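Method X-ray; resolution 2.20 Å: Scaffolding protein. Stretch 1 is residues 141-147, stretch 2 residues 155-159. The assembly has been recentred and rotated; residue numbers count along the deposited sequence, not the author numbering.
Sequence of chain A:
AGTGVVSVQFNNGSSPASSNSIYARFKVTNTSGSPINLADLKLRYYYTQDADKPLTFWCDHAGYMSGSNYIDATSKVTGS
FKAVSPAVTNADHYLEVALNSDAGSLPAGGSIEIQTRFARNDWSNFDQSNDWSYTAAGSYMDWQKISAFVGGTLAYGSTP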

# COMPACT_ATOMS: atom_id res chain seq x y z
N MET A 141 -11.30 5.75 -0.71
CA MET A 141 -11.68 6.69 0.32
C MET A 141 -10.43 7.14 1.09
O MET A 141 -9.40 6.48 1.04
CB MET A 141 -12.66 6.04 1.28
CG MET A 141 -12.06 4.91 2.10
SD MET A 141 -13.35 4.23 3.17
CE MET A 141 -12.47 3.97 4.70
N ASP A 142 -10.52 8.26 1.80
CA ASP A 142 -9.40 8.77 2.58
C ASP A 142 -9.33 7.90 3.82
O ASP A 142 -10.19 8.02 4.69
CB ASP A 142 -9.66 10.21 3.01
CG ASP A 142 -8.51 10.79 3.84
OD1 ASP A 142 -7.38 10.99 3.30
OD2 ASP A 142 -8.74 11.06 5.04
N TRP A 143 -8.34 7.04 3.91
CA TRP A 143 -8.20 6.15 5.05
C TRP A 143 -6.81 6.42 5.62
O TRP A 143 -5.78 6.12 5.01
CB TRP A 143 -8.40 4.69 4.59
CG TRP A 143 -8.17 3.62 5.64
CD1 TRP A 143 -7.28 2.59 5.56
CD2 TRP A 143 -8.87 3.45 6.89
NE1 TRP A 143 -7.38 1.79 6.68
CE2 TRP A 143 -8.34 2.29 7.51
CE3 TRP A 143 -9.88 4.16 7.54
CZ2 TRP A 143 -8.78 1.83 8.75
CZ3 TRP A 143 -10.33 3.70 8.79
CH2 TRP A 143 -9.78 2.56 9.38
N GLN A 144 -6.82 7.01 6.80
CA GLN A 144 -5.61 7.41 7.52
C GLN A 144 -4.85 6.29 8.23
O GLN A 144 -3.82 6.56 8.87
CB GLN A 144 -6.00 8.46 8.54
CG GLN A 144 -4.89 9.39 8.88
CD GLN A 144 -4.87 10.59 7.96
OE1 GLN A 144 -5.72 10.72 7.04
NE2 GLN A 144 -3.90 11.48 8.19
N LYS A 145 -5.34 5.06 8.14
CA LYS A 145 -4.66 3.96 8.80
C LYS A 145 -3.61 3.23 7.93
O LYS A 145 -3.13 2.14 8.27
CB LYS A 145 -5.67 2.95 9.37
CG LYS A 145 -6.46 3.42 10.58
CD LYS A 145 -5.55 3.88 11.69
CE LYS A 145 -6.22 3.79 13.06
NZ LYS A 145 -6.34 2.36 13.48
N ILE A 146 -3.28 3.82 6.80
CA ILE A 146 -2.23 3.24 5.97
C ILE A 146 -1.22 4.36 5.83
O ILE A 146 -1.55 5.54 6.04
CB ILE A 146 -2.76 2.76 4.61
CG1 ILE A 146 -3.79 3.73 4.03
CG2 ILE A 146 -3.34 1.35 4.75
CD1 ILE A 146 -3.20 4.70 3.04
N SER A 147 0.02 4.03 5.52
CA SER A 147 1.02 5.08 5.43
C SER A 147 1.77 5.11 4.14
O SER A 147 1.94 4.09 3.46
CB SER A 147 2.00 4.94 6.56
OG SER A 147 2.34 3.57 6.66
N ALA A 155 4.69 11.01 4.65
CA ALA A 155 4.08 12.05 3.84
C ALA A 155 2.56 12.06 3.97
O ALA A 155 1.91 13.08 3.69
CB ALA A 155 4.49 11.88 2.38
N TYR A 156 1.99 10.92 4.37
CA TYR A 156 0.54 10.76 4.54
C TYR A 156 0.20 9.63 5.52
O TYR A 156 0.93 8.62 5.61
CB TYR A 156 -0.12 10.46 3.20
CG TYR A 156 -1.61 10.15 3.29
CD1 TYR A 156 -2.57 11.17 3.28
CD2 TYR A 156 -2.05 8.83 3.42
CE1 TYR A 156 -3.94 10.88 3.42
CE2 TYR A 156 -3.41 8.52 3.56
CZ TYR A 156 -4.35 9.54 3.56
OH TYR A 156 -5.68 9.21 3.72
N GLY A 157 -0.88 9.80 6.27
CA GLY A 157 -1.32 8.79 7.21
C GLY A 157 -0.64 8.72 8.56
O GLY A 157 -0.09 9.69 9.07
N SER A 158 -0.69 7.53 9.16
CA SER A 158 -0.10 7.32 10.47
C SER A 158 0.39 5.88 10.60
O SER A 158 0.11 5.05 9.74
CB SER A 158 -1.16 7.59 11.54
OG SER A 158 -2.38 7.01 11.13
N THR A 159 1.12 5.61 11.68
CA THR A 159 1.67 4.29 11.95
C THR A 159 1.17 3.94 13.36
O THR A 159 0.89 4.84 14.15
CB THR A 159 3.22 4.33 12.03
OG1 THR A 159 3.60 5.06 13.19
CG2 THR A 159 3.85 5.05 10.83

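The two stretches lie side by side as largely irregular segments of one chain, with the second turning a corner at Tyr156. Their nearest CA atoms are those of Gln144 and Gly157, 4.5 Å apart, and together the stretches bury 410 Å² of surface. Both hydrogen bonds between them are donated by side-chain hydroxyls of the second stretch, and the contact is completed by a glycine that lets the chains approach and a small apolar contact.

Met141, at the start of the first stretch, directs its CA-to-CB bond away from the second stretch and takes no part in the contact. The pairing begins at Asp142. Its CA-to-CB bond points sideways, but the t rotamer at chi1 brings the carboxylate to the Tyr156 hydroxyl, which donates a very short hydrogen bond, 2.5 Å from Tyr156 OH to Asp142 OD1. A phenol is a good donor and a carboxylate a strong acceptor, so a short bond is chemically reasonable. The acceptor lies at the edge of the ring, near its plane, as suits a phenolic hydroxyl. Tyr156 itself adopts t at chi1, which extends its ring along the first stretch; of all the residues here it has the largest area covered by the other stretch.

The CA-to-CB bond of Trp143 points away, and its indole NE1 is hydrogen-bonded elsewhere in the structure. What it offers this contact is backbone: its carbonyl oxygen, Trp143 O, sits 3.3 Å from Tyr156 OH, so the hydroxyl is set against main chain as well as carboxylate.

Gln144 reaches both neighbours of Gly157. The end of its side chain approaches the tyrosine, with Gln144 OE1 3.6 Å from Tyr156 OH, a proximity and not a hydrogen bond. Its carbonyl, by contrast, accepts a hydrogen bond from the serine hydroxyl, 2.7 Å from Ser158 OG to Gln144 O. With chi1 near p, Ser158 thus ties its side chain to the main chain of the first stretch. Lys145, whose CA-to-CB bond points away, adds only peripheral contact beside that hydroxyl, its CD lying 4.5 Å from Ser158 OG.

At Ile146 the CA-to-CB bond also points away, yet the end of the side chain bends back, and Ile146 CD1 meets Tyr156 CE2 at 3.9 Å. This methyl packs at the edge of the ring, so the tyrosine combines a polar tip with an apolar flank. The isoleucine carbonyl faces the glycine in a nearly straight CA-H...O contact, 3.5 Å from Gly157 CA to Ile146 O with an angle of 163° at the hydrogen. An ideal CB on Gly157 would lie only 2.0 Å from Ile146 O, a clash, and its backbone angles would independently jam such an atom against the preceding carbonyl.

Ser147 closes the contact through a second, more bent CA-H...O approach, 3.5 Å from Ser147 CA to Tyr156 O. Its side chain adds van der Waals contact, with Ser147 CB 3.7 Å from Ser158 O.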